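Local structure of thymidylate synthase ThyX (Streptomyces cacaoi subsp. asoensis, 4P5B) at the interface of chains A and B and the interface of chains A and C. The protein catalyses the methylation of UMP or dUMP as a flavin-dependent thymidylate synthase-type enzyme, a homotetramer that binds four FAD molecules. Coordinates in Å, arbitrary orientation; residue numbers count along the deposited sequence, not the author numbering. Chains: chain A/B/C, Thymidylate synthase ThyX.

Contact 1: the interface of chains A and B. Residues chain A 28-29, 32, 39-40; chain B 93-94, 178.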
ATOM      1  N   LYS A  28      17.105  12.714 -11.695  1.00 35.87           N
ATOM      2  CA  LYS A  28      17.660  13.053 -10.416  1.00 37.22           C
ATOM      3  C   LYS A  28      17.469  11.875  -9.452  1.00 38.74           C
ATOM      4  O   LYS A  28      18.468  11.380  -8.866  1.00 38.67           O
ATOM      5  CB  LYS A  28      17.024  14.352  -9.880  1.00 37.91           C
ATOM      6  CG  LYS A  28      17.394  15.644 -10.711  1.00 37.18           C
ATOM      7  CD  LYS A  28      17.181  16.934  -9.918  1.00 43.46           C
ATOM      8  CE  LYS A  28      15.694  17.494  -9.971  1.00 48.94           C
ATOM      9  NZ  LYS A  28      15.273  18.337  -8.776  1.00 48.02           N
ATOM     10  N   ALA A  29      16.230  11.383  -9.326  1.00 38.48           N
ATOM     11  CA  ALA A  29      15.960  10.332  -8.338  1.00 39.12           C
ATOM     12  C   ALA A  29      16.803   9.111  -8.633  1.00 39.78           C
ATOM     13  O   ALA A  29      17.403   8.528  -7.716  1.00 40.80           O
ATOM     14  CB  ALA A  29      14.479   9.969  -8.257  1.00 38.52           C
ATOM     15  N   VAL A  32      20.986   9.734  -7.582  1.00 45.99           N
ATOM     16  CA  VAL A  32      21.552   9.464  -6.233  1.00 46.77           C
ATOM     17  C   VAL A  32      22.252   8.068  -6.083  1.00 48.14           C
ATOM     18  O   VAL A  32      23.247   7.944  -5.344  1.00 47.53           O
ATOM     19  CB  VAL A  32      20.528   9.590  -5.053  1.00 45.64           C
ATOM     20  CG1 VAL A  32      19.968  10.956  -4.980  1.00 44.88           C
ATOM     21  CG2 VAL A  32      19.478   8.549  -5.172  1.00 42.49           C
ATOM     22  N   ALA A  39      23.804  14.078  -7.793  1.00 70.01           N
ATOM     23  CA  ALA A  39      22.537  13.962  -8.533  1.00 69.82           C
ATOM     24  C   ALA A  39      21.580  15.170  -8.441  1.00 69.20           C
ATOM     25  O   ALA A  39      21.018  15.572  -9.453  1.00 68.65           O
ATOM     26  CB  ALA A  39      21.819  12.683  -8.148  1.00 70.06           C
ATOM     27  N   ASN A  40      21.403  15.742  -7.249  1.00 68.91           N
ATOM     28  CA  ASN A  40      20.589  16.957  -7.112  1.00 68.68           C
ATOM     29  C   ASN A  40      21.113  18.129  -7.949  1.00 68.11           C
ATOM     30  O   ASN A  40      20.378  19.070  -8.230  1.00 67.13           O
ATOM     31  CB  ASN A  40      20.432  17.371  -5.641  1.00 68.75           C
ATOM     32  CG  ASN A  40      19.289  18.393  -5.427  1.00 69.69           C
ATOM     33  OD1 ASN A  40      18.247  18.339  -6.091  1.00 70.06           O
ATOM     34  ND2 ASN A  40      19.486  19.316  -4.490  1.00 70.12           N
TER
ATOM     35  N   ASN B  93      14.540   6.613  -2.975  1.00 21.31           N
ATOM     36  CA  ASN B  93      15.637   6.173  -3.829  1.00 22.67           C
ATOM     37  C   ASN B  93      16.926   6.574  -3.177  1.00 22.58           C
ATOM     38  O   ASN B  93      17.137   7.739  -2.868  1.00 21.30           O
ATOM     39  CB  ASN B  93      15.575   6.817  -5.195  1.00 24.30           C
ATOM     40  CG  ASN B  93      14.882   5.946  -6.220  1.00 29.89           C
ATOM     41  OD1 ASN B  93      15.436   4.897  -6.682  1.00 33.74           O
ATOM     42  ND2 ASN B  93      13.656   6.372  -6.616  1.00 28.28           N
ATOM     43  N   GLU B  94      17.817   5.606  -2.982  1.00 23.26           N
ATOM     44  CA  GLU B  94      18.941   5.811  -2.095  1.00 23.94           C
ATOM     45  C   GLU B  94      20.240   5.481  -2.803  1.00 24.71           C
ATOM     46  O   GLU B  94      20.290   4.589  -3.657  1.00 23.97           O
ATOM     47  CB  GLU B  94      18.744   4.979  -0.825  1.00 25.36           C
ATOM     48  CG  GLU B  94      19.927   5.033   0.184  1.00 28.71           C
ATOM     49  CD  GLU B  94      19.750   4.062   1.340  1.00 32.46           C
ATOM     50  OE1 GLU B  94      18.598   3.561   1.524  1.00 31.14           O
ATOM     51  OE2 GLU B  94      20.740   3.824   2.088  1.00 30.76           O
ATOM     52  N   TYR B 178      16.405  10.369  -1.860  1.00 20.23           N
ATOM     53  CA  TYR B 178      15.147  11.139  -2.054  1.00 20.26           C
ATOM     54  C   TYR B 178      13.985  10.403  -1.388  1.00 18.78           C
ATOM     55  O   TYR B 178      13.878   9.175  -1.499  1.00 18.75           O
ATOM     56  CB  TYR B 178      14.829  11.382  -3.527  1.00 20.64           C
ATOM     57  CG  TYR B 178      15.726  12.373  -4.265  1.00 23.99           C
ATOM     58  CD1 TYR B 178      15.593  13.728  -4.102  1.00 31.60           C
ATOM     59  CD2 TYR B 178      16.683  11.939  -5.158  1.00 32.10           C
ATOM     60  CE1 TYR B 178      16.399  14.643  -4.789  1.00 31.16           C
ATOM     61  CE2 TYR B 178      17.483  12.853  -5.871  1.00 34.06           C
ATOM     62  CZ  TYR B 178      17.337  14.210  -5.651  1.00 32.53           C
ATOM     63  OH  TYR B 178      18.117  15.117  -6.343  1.00 35.15           O
TER
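The phenol ring of B:Tyr178, borne on strand 174-181, reaches between A:Ala29 and A:Val32 on helix 23-35 of the neighbouring subunit. Apolar contacts dominate. Branch CG1 of A:Val32 covers the CD2-CE2 edge on one side of the ring, 3.4 Å from CD2 of B:Tyr178, and the two side chains meet at a slant. On the opposite side, the helix backbone comes up to the same edge, CA of A:Ala29 lying 3.6 Å from CD2 of B:Tyr178. The edge is thus held between a valine methyl and the main chain one turn earlier. Further along this second side, the aliphatic stem of A:Lys28 crosses the phenol at about a right angle, its CB 3.8 Å from OH of B:Tyr178. The valine's second branch has a different task: with CG1 anti to the carbonyl carbon (chi1 -61°), CG2 is turned towards strand 91-94 and stops 3.4 Å from the backbone O of B:Asn93. CB of B:Asn93 in turn rests 3.6 Å from the carbonyl O of A:Ala29, a van der Waals contact. This strand lies beside that of the tyrosine, N of B:Tyr178 being 2.9 Å from O of B:Asn93, and it continues into B:Glu94, a residue of the FAD site. The packing may thereby help to hold strands that lead towards the FAD site. On the polar side, the phenol hydroxyl gives a weak hydrogen bond to the poorly ordered A:Asn40. The acceptor OD1 of A:Asn40 is 3.2 Å from OH of B:Tyr178, with the amide plane turned 76° from the ring.

Contact 2: the interface of chains A and C. Residues chain A 159-161, 164; chain C 114, 117-119.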
ATOM      1  N   GLY A 159     -39.329  12.431   2.570  1.00 33.12           N
ATOM      2  CA  GLY A 159     -38.400  12.513   3.711  1.00 31.11           C
ATOM      3  C   GLY A 159     -37.496  11.288   3.948  1.00 31.08           C
ATOM      4  O   GLY A 159     -36.918  11.128   5.044  1.00 30.54           O
ATOM      5  N   ILE A 160     -37.371  10.401   2.943  1.00 29.29           N
ATOM      6  CA  ILE A 160     -36.417   9.291   3.021  1.00 27.23           C
ATOM      7  C   ILE A 160     -34.963   9.854   2.870  1.00 26.56           C
ATOM      8  O   ILE A 160     -34.696  10.775   2.061  1.00 24.45           O
ATOM      9  CB  ILE A 160     -36.717   8.195   1.962  1.00 28.17           C
ATOM     10  CG1 ILE A 160     -38.166   7.680   2.115  1.00 27.25           C
ATOM     11  CG2 ILE A 160     -35.647   7.037   1.989  1.00 24.74           C
ATOM     12  CD1 ILE A 160     -38.470   7.305   3.510  1.00 33.10           C
ATOM     13  N   ALA A 161     -34.077   9.368   3.729  1.00 24.93           N
ATOM     14  CA  ALA A 161     -32.707   9.827   3.764  1.00 25.05           C
ATOM     15  C   ALA A 161     -32.020   9.610   2.381  1.00 24.81           C
ATOM     16  O   ALA A 161     -32.295   8.637   1.645  1.00 23.75           O
ATOM     17  CB  ALA A 161     -31.946   9.084   4.847  1.00 24.92           C
ATOM     18  N   ILE A 164     -30.521   6.244   1.412  1.00 21.99           N
ATOM     19  CA  ILE A 164     -31.458   5.167   1.162  1.00 20.72           C
ATOM     20  C   ILE A 164     -32.130   5.450  -0.192  1.00 20.61           C
ATOM     21  O   ILE A 164     -32.305   4.536  -1.001  1.00 18.98           O
ATOM     22  CB  ILE A 164     -32.585   5.138   2.231  1.00 22.85           C
ATOM     23  CG1 ILE A 164     -32.090   4.589   3.564  1.00 23.29           C
ATOM     24  CG2 ILE A 164     -33.890   4.284   1.762  1.00 20.16           C
ATOM     25  CD1 ILE A 164     -31.531   3.164   3.409  1.00 25.39           C
TER
ATOM     26  N   LEU C 114     -34.944   1.418   8.794  1.00 52.25           N
ATOM     27  CA  LEU C 114     -35.336   2.745   8.328  1.00 54.39           C
ATOM     28  C   LEU C 114     -35.450   3.808   9.424  1.00 55.65           C
ATOM     29  O   LEU C 114     -35.369   5.001   9.150  1.00 55.48           O
ATOM     30  CB  LEU C 114     -36.628   2.641   7.529  1.00 54.24           C
ATOM     31  CG  LEU C 114     -36.513   2.840   6.028  1.00 54.16           C
ATOM     32  CD1 LEU C 114     -37.051   4.218   5.710  1.00 54.06           C
ATOM     33  CD2 LEU C 114     -35.074   2.686   5.551  1.00 51.37           C
ATOM     34  N   GLN C 117     -31.917   6.282   9.734  1.00 58.12           N
ATOM     35  CA  GLN C 117     -31.437   6.859   8.462  1.00 57.56           C
ATOM     36  C   GLN C 117     -30.578   8.070   8.798  1.00 57.35           C
ATOM     37  O   GLN C 117     -30.933   8.823   9.696  1.00 57.01           O
ATOM     38  CB  GLN C 117     -32.612   7.287   7.584  1.00 57.11           C
ATOM     39  CG  GLN C 117     -33.529   6.164   7.108  1.00 54.72           C
ATOM     40  CD  GLN C 117     -34.933   6.676   6.739  1.00 50.73           C
ATOM     41  OE1 GLN C 117     -35.907   6.296   7.354  1.00 48.12           O
ATOM     42  NE2 GLN C 117     -35.018   7.547   5.743  1.00 48.16           N
ATOM     43  N   GLU C 118     -29.444   8.233   8.109  1.00 56.98           N
ATOM     44  CA  GLU C 118     -28.544   9.370   8.363  1.00 56.53           C
ATOM     45  C   GLU C 118     -28.582  10.341   7.206  1.00 56.72           C
ATOM     46  O   GLU C 118     -27.865  10.145   6.220  1.00 56.24           O
ATOM     47  CB  GLU C 118     -27.102   8.911   8.653  1.00 56.39           C
ATOM     48  CG  GLU C 118     -27.013   7.938   9.869  1.00 54.84           C
ATOM     49  CD  GLU C 118     -25.609   7.371  10.122  1.00 51.28           C
ATOM     50  OE1 GLU C 118     -25.348   6.233   9.684  1.00 46.18           O
ATOM     51  OE2 GLU C 118     -24.780   8.058  10.756  1.00 51.97           O
ATOM     52  N   GLY C 119     -29.427  11.377   7.348  1.00 56.76           N
ATOM     53  CA  GLY C 119     -29.681  12.399   6.314  1.00 57.52           C
ATOM     54  C   GLY C 119     -28.488  13.251   5.893  1.00 58.21           C
ATOM     55  O   GLY C 119     -28.436  13.769   4.765  1.00 58.32           O
TER
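A loop-to-strand junction of the tetramer brings the turn between helices 132-157 and 162-165 of chain A against the short strand 117-118 of chain C and the 3-10 helix 111-116 before it. C:Gln117 spans much of the patch. Its CG is anti to its own carbonyl carbon (chi1 -64°) and the chain runs on extended, so that the stem passes A:Ala161 and the terminal amide reaches the backbone at A:Ile160. The methyl CB of A:Ala161 packs 3.3 Å from CB of C:Gln117, a tight contact between a methyl and a methylene. At the far end, NE2 of C:Gln117 lies 2.9 Å from the backbone N of A:Ala161. Both nitrogens are donors as modelled, which makes the amide assignment doubtful; with its two ends exchanged, OE1 could accept from the backbone N-H. The same amide nitrogen is 3.8 Å from CG2 of A:Ile160. Around this stem the contact is apolar: CD1 of A:Ile160 meets CD1 of C:Leu114 at 4.0 Å, the two side chains crossing at about a right angle. CG1 of A:Ile164 lies 4.1 Å from CD2 of C:Leu114 and equally far from CG of C:Gln117, touching both residues with one methylene. With an alanine at C:Gln117, the backbone N of A:Ala161 would probably lose its polar neighbour and a gap would be likely to open beside A:Ile164. In the fold, the chain A side is the loop at the C-terminal end of the long helix 132-157, continued by the start of helix 162-165, while the chain C side lies between strand 105-107 and that subunit's own helix 132-157.

Chain A takes part in both contacts but offers different surfaces: helix 23-35 and the turn after it in contact 1, the loop beyond helix 132-157 in contact 2. The two share no residue or secondary-structure element, and their centres are about 53 Å apart. Each belongs to a separate two-fold interface, so contact 1 joins A to B, contact 2 joins A to C, and together they tie one subunit to two neighbours in the homotetramer. Their centres lie about 29 Å and 31 Å from A:Arg193, the predicted active-site residue, so both are remote from it, and a role in holding the subunits together is more likely than a direct part in catalysis.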